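Local coordinates for beta-lactamase (Serratia marcescens, PDB 5GS8) that hydrolyses beta-lactam antibiotics as a class A extended-spectrum beta-lactamase, opening the lactam ring with water to give a substituted beta-amino acid, at the interface of chains A and B. Numbering follows the deposited sequence. Chains: chain A/B, Beta-lactamase.

The three contacts are parts of one two-fold symmetric interface between two copies of the enzyme. Contact 1 is its centre, where the loop of residues 82-85 meets its own twin. Contact 3 lies about 11 Å from it between C-alpha centres, and the two share A:Trp84, which touches the partner both along its edge and on a face. Contact 2, about 17 Å from contact 1 and 21 Å from contact 3, adds a salt bridge and a lysine-to-amide hydrogen bond toward the periphery; its pairing of A:Pro92 with B:Thr196 recurs in contact 3 as B:Pro92 with A:Thr196. This dimer may not be the biological assembly.

Contact 1: the interface of chains A and B. Residues chain A 82-85, 113, 151, 220; chain B 82-85, 113, 151, 220.
Two copies of the loop 82-85 cross at the two-fold axis beside the active-site entrances and pack closely, the CA atoms of A:Trp84 and B:Trp84 4.1 Å apart. Each indole lies along the partner loop, CG anti to its backbone N (chi1 167°), so that the benzo edge of A:Trp84 meets a backbone carbonyl in its own plane, A:Trp84 CE3 standing 3.3 Å from B:Thr83 O. Farther along that rim, CZ3 approaches B:Ser85 O. Flanking this core, A:Asn82 crosses B:Asn113 with the amide planes 74° apart and the ND2 atoms of both 3.1 Å from each other. B:Asn113 ND2 already donates to B:Thr83 OG1 at 2.9 Å, nearly straight and in the amide plane, so the amide of A:Asn82 may really be turned over to present its oxygen. Also close, B:Asp220 OD2 lies 3.2 Å from A:His151 CB, its carboxylate almost parallel to the imidazole. The carboxylate could favour a protonated histidine, though their charged atoms do not touch.

The looser side relies more on water. Two alternative water positions near the axis link A:Ser85 N to B:Ser85 N. Water 3, at the edge of the A:His151 ring, joins B:Asp220 OD2 (2.9 Å) to A:Asn82 O (2.7 Å). Because B:Asn113 belongs to the substrate-binding SDN motif, this pairing brings the partner loop against the catalytic pocket's rim and probably restricts access to it within the dimer.

Contact 2: the interface of chains A and B. Residues chain A 76, 92-93, 95; chain B 196, 199-200, 261.
A:Lys76 NZ is gripped by two oxygens of one carboxylate: a salt bridge of 3.0 Å to B:Glu261 OE1, reached on the syn lone pair, and a weak hydrogen bond to B:Glu261 OE2. In this class A beta-lactamase the acid stands on helix 257-276, the C-terminal helix, and reaches across the ammonium with its chain extended beyond CG. The lysine leaves the start of the 3-10 helix 76-78 with CG anti to the backbone N (chi1 172°), then bends at chi2 and chi4 to bring its tip over. Its backbone is steadied from behind, since A:Lys76 N donates to A:Asn95 OD1 at 2.9 Å, from above the carbonyl plane.

A second ammonium comes from the other chain. B:Lys200 NZ donates to A:Asn93 OD1 over 2.8 Å, in the carbonyl plane and on a lone pair, with a C=O...N angle of 135°. The lysine is folded at chi2, chi3 and chi4, so it crosses the asparagine at about a right angle, its CE pointing tip to tip at the amide of A:Asn95. B:Pro199 runs antiparallel alongside A:Asn93, B:Pro199 CG 3.7 Å from the amide carbon A:Asn93 CG, and so backs the same group that accepts from the lysine. On the side nearer the two-fold axis, A:Pro92 CB meets the backbone oxygen B:Thr196 O at 3.3 Å.

Contact 3: the interface of chains A and B. Residues chain A 84, 86, 110, 196-197; chain B 88-89, 92.
B:Asp89, the residue with most surface buried here, puts its carboxylate among A:Trp84, A:Pro86 and A:His110. CG lies anti to its backbone N (chi1 -162°), so that OD1 faces the CD2 edge of the A:His110 imidazole, in the plane of the ring, while the carboxylate is turned steeply against it. The approach is too close for a carbon, so the imidazole may be turned over. B:Asp89 CB rests 3.7 Å from A:Trp84 CH2, and B:Asp89 CG 3.6 Å from A:Pro86 CG. Water 4 bridges B:Asp89 OD1 (2.7 Å) to the hydroxyl oxygen A:Thr196 OG1 (2.8 Å), and water 5 connects that hydroxyl to B:Asp89 O.

The indole of A:Trp84 is gripped on both faces. A:Pro86 CD packs against one; over the other, B:Lys88 NZ forms a cation-pi contact 3.6 Å from the centroid of the six-membered ring of A:Trp84. The lysine runs out extended and turns only at chi4 (-87°), which swings the ammonium over the ring. A:Trp84 NE1 donates in the ring plane to A:His110 O at 2.7 Å, which fixes the rotation of the indole. B:Lys88 and B:Asp89 belong to the short helix 86-90, which docks against the partner's tryptophan loop and the turn between helices 100-109 and 113-123.

Contact 1: the interface of chains A and B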
loop_
_atom_site.group_PDB
_atom_site.type_symbol
_atom_site.label_atom_id
_atom_site.label_comp_id
_atom_site.label_asym_id
_atom_site.label_seq_id
_atom_site.Cartn_x
_atom_site.Cartn_y
_atom_site.Cartn_z
ATOM N N ASN A 82 0.963 3.756 -4.414
ATOM C CA ASN A 82 1.043 4.125 -2.998
ATOM C C ASN A 82 -0.213 3.741 -2.263
ATOM O O ASN A 82 -0.756 4.492 -1.472
ATOM C CB ASN A 82 1.358 5.633 -2.828
ATOM C CG ASN A 82 1.963 5.994 -1.470
ATOM O OD1 ASN A 82 2.328 7.164 -1.238
ATOM N ND2 ASN A 82 2.113 5.038 -0.605
ATOM N N THR A 83 -0.663 2.521 -2.548
ATOM C CA THR A 83 -1.703 1.869 -1.774
ATOM C C THR A 83 -1.353 0.389 -1.705
ATOM O O THR A 83 -0.726 -0.133 -2.630
ATOM C CB THR A 83 -3.114 2.123 -2.372
ATOM O OG1 THR A 83 -4.113 1.721 -1.433
ATOM C CG2 THR A 83 -3.343 1.375 -3.694
ATOM N N TRP A 84 -1.764 -0.294 -0.646
ATOM C CA TRP A 84 -1.486 -1.721 -0.535
ATOM C C TRP A 84 -2.158 -2.458 -1.697
ATOM O O TRP A 84 -3.393 -2.418 -1.843
ATOM C CB TRP A 84 -2.028 -2.235 0.792
ATOM C CG TRP A 84 -2.095 -3.720 0.895
ATOM C CD1 TRP A 84 -3.216 -4.477 0.746
ATOM C CD2 TRP A 84 -1.026 -4.650 1.158
ATOM N NE1 TRP A 84 -2.914 -5.811 0.853
ATOM C CE2 TRP A 84 -1.580 -5.931 1.160
ATOM C CE3 TRP A 84 0.342 -4.523 1.417
ATOM C CZ2 TRP A 84 -0.811 -7.082 1.322
ATOM C CZ3 TRP A 84 1.098 -5.687 1.558
ATOM C CH2 TRP A 84 0.495 -6.921 1.640
ATOM N N SER A 85 -1.363 -3.178 -2.488
ATOM C CA SER A 85 -1.890 -3.807 -3.699
ATOM C C SER A 85 -0.944 -4.828 -4.303
ATOM O O SER A 85 -0.133 -4.498 -5.177
ATOM C CB SER A 85 -2.265 -2.773 -4.756
ATOM O OG SER A 85 -2.910 -3.358 -5.889
ATOM N N ASN A 113 -6.224 -3.437 -2.182
ATOM C CA ASN A 113 -7.055 -2.216 -2.137
ATOM C C ASN A 113 -7.589 -1.858 -3.539
ATOM O O ASN A 113 -8.699 -1.349 -3.686
ATOM C CB ASN A 113 -6.258 -1.023 -1.595
ATOM C CG ASN A 113 -6.081 -1.067 -0.091
ATOM O OD1 ASN A 113 -6.700 -1.870 0.606
ATOM N ND2 ASN A 113 -5.182 -0.236 0.419
ATOM N N HIS A 151 -8.905 6.690 1.570
ATOM C CA HIS A 151 -7.562 7.203 1.516
ATOM C C HIS A 151 -7.507 8.718 1.390
ATOM O O HIS A 151 -6.465 9.310 1.690
ATOM C CB HIS A 151 -6.760 6.549 0.380
ATOM C CG HIS A 151 -6.221 5.193 0.720
ATOM N ND1 HIS A 151 -7.040 4.092 0.809
ATOM C CD2 HIS A 151 -4.952 4.731 0.793
ATOM C CE1 HIS A 151 -6.299 3.017 1.047
ATOM N NE2 HIS A 151 -5.031 3.387 1.070
ATOM N N ASP A 220 -4.450 3.250 8.975
ATOM C CA ASP A 220 -3.191 3.886 9.349
ATOM C C ASP A 220 -3.333 4.560 10.725
ATOM O O ASP A 220 -4.288 4.310 11.460
ATOM C CB ASP A 220 -2.778 4.898 8.277
ATOM C CG ASP A 220 -1.269 4.988 8.098
ATOM O OD1 ASP A 220 -0.601 5.502 9.021
ATOM O OD2 ASP A 220 -0.775 4.661 6.977
ATOM N N ASN B 82 -1.682 -2.011 5.258
ATOM C CA ASN B 82 -2.361 -0.924 4.546
ATOM C C ASN B 82 -1.391 0.155 4.147
ATOM O O ASN B 82 -1.643 1.339 4.292
ATOM C CB ASN B 82 -3.532 -0.350 5.383
ATOM C CG ASN B 82 -4.588 0.384 4.555
ATOM O OD1 ASN B 82 -5.617 0.828 5.103
ATOM N ND2 ASN B 82 -4.387 0.486 3.276
ATOM N N THR B 83 -0.253 -0.295 3.625
ATOM C CA THR B 83 0.699 0.571 2.954
ATOM C C THR B 83 1.282 -0.216 1.789
ATOM O O THR B 83 1.374 -1.443 1.868
ATOM C CB THR B 83 1.790 1.095 3.928
ATOM O OG1 THR B 83 2.517 2.157 3.308
ATOM C CG2 THR B 83 2.777 0.000 4.359
ATOM N N TRP B 84 1.694 0.464 0.728
ATOM C CA TRP B 84 2.289 -0.229 -0.408
ATOM C C TRP B 84 3.560 -0.949 0.050
ATOM O O TRP B 84 4.515 -0.308 0.525
ATOM C CB TRP B 84 2.625 0.786 -1.493
ATOM C CG TRP B 84 3.517 0.264 -2.567
ATOM C CD1 TRP B 84 4.854 0.497 -2.671
ATOM C CD2 TRP B 84 3.178 -0.577 -3.687
ATOM N NE1 TRP B 84 5.377 -0.174 -3.747
ATOM C CE2 TRP B 84 4.349 -0.796 -4.413
ATOM C CE3 TRP B 84 1.992 -1.147 -4.159
ATOM C CZ2 TRP B 84 4.394 -1.624 -5.532
ATOM C CZ3 TRP B 84 2.062 -1.989 -5.270
ATOM C CH2 TRP B 84 3.219 -2.102 -6.004
ATOM N N SER B 85 3.604 -2.266 -0.145
ATOM C CA SER B 85 4.716 -3.060 0.378
ATOM C C SER B 85 4.769 -4.465 -0.191
ATOM O O SER B 85 4.208 -5.403 0.389
ATOM C CB SER B 85 4.694 -3.129 1.902
ATOM O OG SER B 85 5.848 -3.779 2.437
ATOM N N ASN B 113 7.356 0.686 0.852
ATOM C CA ASN B 113 7.258 1.724 1.899
ATOM C C ASN B 113 7.850 1.223 3.231
ATOM O O ASN B 113 8.436 1.990 3.996
ATOM C CB ASN B 113 5.800 2.137 2.134
ATOM C CG ASN B 113 5.264 3.050 1.050
ATOM O OD1 ASN B 113 6.007 3.553 0.207
ATOM N ND2 ASN B 113 3.950 3.229 1.028
ATOM N N HIS B 151 2.385 9.151 6.090
ATOM C CA HIS B 151 1.081 8.544 6.099
ATOM C C HIS B 151 0.185 9.069 7.212
ATOM O O HIS B 151 -1.038 8.916 7.124
ATOM C CB HIS B 151 1.177 7.012 6.178
ATOM C CG HIS B 151 1.468 6.354 4.864
ATOM N ND1 HIS B 151 2.710 6.427 4.278
ATOM C CD2 HIS B 151 0.756 5.464 4.137
ATOM C CE1 HIS B 151 2.711 5.699 3.168
ATOM N NE2 HIS B 151 1.525 5.129 3.049
ATOM N N ASP B 220 -1.077 10.178 -2.481
ATOM C CA ASP B 220 -2.511 9.968 -2.649
ATOM C C ASP B 220 -3.189 11.286 -3.062
ATOM O O ASP B 220 -2.527 12.247 -3.453
ATOM C CB ASP B 220 -3.114 9.417 -1.355
ATOM C CG ASP B 220 -4.260 8.447 -1.601
ATOM O OD1 ASP B 220 -5.331 8.909 -2.052
ATOM O OD2 ASP B 220 -4.126 7.246 -1.219
HETATM O O HOH W 1 1.558 -3.405 -2.110
HETATM O O HOH W 2 1.414 -3.816 -1.383
HETATM O O HOH W 3 -1.885 6.199 0.264
#

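Contact 2: the interface of chains A and B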
loop_
_atom_site.group_PDB
_atom_site.type_symbol
_atom_site.label_atom_id
_atom_site.label_comp_id
_atom_site.label_asym_id
_atom_site.label_seq_id
_atom_site.Cartn_x
_atom_site.Cartn_y
_atom_site.Cartn_z
ATOM N N LYS A 76 -4.747 0.453 -16.274
ATOM C CA LYS A 76 -3.666 0.890 -15.402
ATOM C C LYS A 76 -4.195 1.903 -14.348
ATOM O O LYS A 76 -3.774 1.868 -13.187
ATOM C CB LYS A 76 -2.524 1.469 -16.239
ATOM C CG LYS A 76 -1.416 2.142 -15.429
ATOM C CD LYS A 76 -0.596 1.134 -14.654
ATOM C CE LYS A 76 0.653 1.812 -14.061
ATOM N NZ LYS A 76 0.350 3.192 -13.582
ATOM N N PRO A 92 2.411 -4.478 -13.028
ATOM C CA PRO A 92 2.686 -3.066 -12.935
ATOM C C PRO A 92 2.300 -2.208 -14.128
ATOM O O PRO A 92 2.087 -1.003 -13.944
ATOM C CB PRO A 92 4.198 -3.013 -12.670
ATOM C CG PRO A 92 4.705 -4.316 -13.145
ATOM C CD PRO A 92 3.616 -5.306 -12.945
ATOM N N ASN A 93 2.126 -2.796 -15.306
ATOM C CA ASN A 93 1.602 -2.074 -16.469
ATOM C C ASN A 93 0.091 -2.002 -16.527
ATOM O O ASN A 93 -0.461 -1.145 -17.208
ATOM C CB ASN A 93 2.085 -2.693 -17.747
ATOM C CG ASN A 93 3.447 -2.218 -18.139
ATOM O OD1 ASN A 93 3.560 -1.133 -18.726
ATOM N ND2 ASN A 93 4.459 -2.821 -17.563
ATOM N N ASN A 95 -3.589 -2.705 -17.604
ATOM C CA ASN A 95 -4.184 -2.844 -18.944
ATOM C C ASN A 95 -4.192 -4.287 -19.406
ATOM O O ASN A 95 -3.682 -4.643 -20.474
ATOM C CB ASN A 95 -3.441 -1.968 -19.922
ATOM C CG ASN A 95 -3.587 -0.504 -19.600
ATOM O OD1 ASN A 95 -4.624 -0.056 -19.120
ATOM N ND2 ASN A 95 -2.547 0.268 -19.905
ATOM N N THR B 196 10.289 -1.501 -11.554
ATOM C CA THR B 196 9.073 -1.927 -12.231
ATOM C C THR B 196 7.909 -0.961 -12.105
ATOM O O THR B 196 6.914 -1.090 -12.833
ATOM C CB THR B 196 8.579 -3.283 -11.738
ATOM O OG1 THR B 196 8.347 -3.237 -10.344
ATOM C CG2 THR B 196 9.645 -4.331 -11.972
ATOM N N PRO B 199 5.859 2.359 -15.285
ATOM C CA PRO B 199 6.243 2.050 -16.678
ATOM C C PRO B 199 5.660 3.002 -17.720
ATOM O O PRO B 199 6.166 3.047 -18.848
ATOM C CB PRO B 199 5.719 0.622 -16.866
ATOM C CG PRO B 199 4.561 0.540 -15.916
ATOM C CD PRO B 199 5.023 1.298 -14.680
ATOM N N LYS B 200 4.619 3.756 -17.351
ATOM C CA LYS B 200 4.046 4.753 -18.260
ATOM C C LYS B 200 4.398 6.166 -17.900
ATOM O O LYS B 200 3.755 7.080 -18.398
ATOM C CB LYS B 200 2.508 4.705 -18.243
ATOM C CG LYS B 200 1.921 3.307 -18.244
ATOM C CD LYS B 200 2.397 2.568 -19.457
ATOM C CE LYS B 200 1.320 1.598 -19.955
ATOM N NZ LYS B 200 1.955 0.366 -20.475
ATOM N N GLU B 261 0.445 10.877 -15.374
ATOM C CA GLU B 261 1.508 10.038 -15.937
ATOM C C GLU B 261 1.880 10.474 -17.342
ATOM O O GLU B 261 3.036 10.456 -17.717
ATOM C CB GLU B 261 1.132 8.564 -15.917
ATOM C CG GLU B 261 0.910 8.055 -14.511
ATOM C CD GLU B 261 0.999 6.548 -14.417
ATOM O OE1 GLU B 261 0.073 5.865 -14.860
ATOM O OE2 GLU B 261 1.927 6.049 -13.755
#

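Contact 3: the interface of chains A and B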
loop_
_atom_site.group_PDB
_atom_site.type_symbol
_atom_site.label_atom_id
_atom_site.label_comp_id
_atom_site.label_asym_id
_atom_site.label_seq_id
_atom_site.Cartn_x
_atom_site.Cartn_y
_atom_site.Cartn_z
ATOM N N TRP A 84 -1.764 -0.294 -0.646
ATOM C CA TRP A 84 -1.486 -1.721 -0.535
ATOM C C TRP A 84 -2.158 -2.458 -1.697
ATOM O O TRP A 84 -3.393 -2.418 -1.843
ATOM C CB TRP A 84 -2.028 -2.235 0.792
ATOM C CG TRP A 84 -2.095 -3.720 0.895
ATOM C CD1 TRP A 84 -3.216 -4.477 0.746
ATOM C CD2 TRP A 84 -1.026 -4.650 1.158
ATOM N NE1 TRP A 84 -2.914 -5.811 0.853
ATOM C CE2 TRP A 84 -1.580 -5.931 1.160
ATOM C CE3 TRP A 84 0.342 -4.523 1.417
ATOM C CZ2 TRP A 84 -0.811 -7.082 1.322
ATOM C CZ3 TRP A 84 1.098 -5.687 1.558
ATOM C CH2 TRP A 84 0.495 -6.921 1.640
ATOM N N PRO A 86 -1.032 -6.071 -3.834
ATOM C CA PRO A 86 -0.262 -7.127 -4.502
ATOM C C PRO A 86 -0.596 -7.248 -5.969
ATOM O O PRO A 86 0.323 -7.534 -6.764
ATOM C CB PRO A 86 -0.649 -8.373 -3.730
ATOM C CG PRO A 86 -0.969 -7.862 -2.364
ATOM C CD PRO A 86 -1.635 -6.518 -2.584
ATOM N N HIS A 110 -5.495 -11.534 0.080
ATOM C CA HIS A 110 -4.372 -10.623 0.171
ATOM C C HIS A 110 -4.792 -9.175 0.409
ATOM O O HIS A 110 -3.956 -8.281 0.395
ATOM C CB HIS A 110 -3.500 -10.773 -1.092
ATOM C CG HIS A 110 -2.706 -12.044 -1.149
ATOM N ND1 HIS A 110 -3.230 -13.262 -1.530
ATOM C CD2 HIS A 110 -1.412 -12.280 -0.822
ATOM C CE1 HIS A 110 -2.308 -14.202 -1.411
ATOM N NE2 HIS A 110 -1.192 -13.628 -0.992
ATOM N N THR A 196 -3.647 -14.637 3.750
ATOM C CA THR A 196 -2.282 -14.572 4.252
ATOM C C THR A 196 -2.002 -13.391 5.164
ATOM O O THR A 196 -0.964 -13.364 5.843
ATOM C CB THR A 196 -1.252 -14.518 3.129
ATOM O OG1 THR A 196 -1.498 -13.403 2.297
ATOM C CG2 THR A 196 -1.380 -15.751 2.261
ATOM N N THR A 197 -2.885 -12.404 5.181
ATOM C CA THR A 197 -2.725 -11.278 6.075
ATOM C C THR A 197 -3.095 -11.675 7.496
ATOM O O THR A 197 -3.694 -12.731 7.756
ATOM C CB THR A 197 -3.564 -10.081 5.620
ATOM O OG1 THR A 197 -4.965 -10.434 5.699
ATOM C CG2 THR A 197 -3.222 -9.693 4.188
ATOM N N LYS B 88 5.996 -7.027 2.395
ATOM C CA LYS B 88 5.050 -7.570 3.357
ATOM C C LYS B 88 4.199 -8.668 2.737
ATOM O O LYS B 88 3.946 -9.668 3.368
ATOM C CB LYS B 88 4.172 -6.468 3.975
ATOM C CG LYS B 88 3.089 -6.956 4.946
ATOM C CD LYS B 88 2.179 -5.821 5.394
ATOM C CE LYS B 88 0.857 -6.322 5.982
ATOM N NZ LYS B 88 -0.175 -6.533 4.905
ATOM N N ASP B 89 3.814 -8.524 1.481
ATOM C CA ASP B 89 3.073 -9.617 0.858
ATOM C C ASP B 89 3.926 -10.857 0.644
ATOM O O ASP B 89 3.418 -11.985 0.638
ATOM C CB ASP B 89 2.441 -9.210 -0.459
ATOM C CG ASP B 89 1.346 -10.154 -0.904
ATOM O OD1 ASP B 89 0.379 -10.407 -0.150
ATOM O OD2 ASP B 89 1.453 -10.657 -2.039
ATOM N N PRO B 92 4.494 -12.298 4.915
ATOM C CA PRO B 92 3.431 -11.794 5.749
ATOM C C PRO B 92 3.559 -12.026 7.245
ATOM O O PRO B 92 2.961 -11.262 8.013
ATOM C CB PRO B 92 2.177 -12.477 5.180
ATOM C CG PRO B 92 2.692 -13.655 4.454
ATOM C CD PRO B 92 4.042 -13.300 3.947
HETATM O O HOH W 4 -0.424 -10.829 2.418
HETATM O O HOH W 5 1.191 -13.430 1.109
#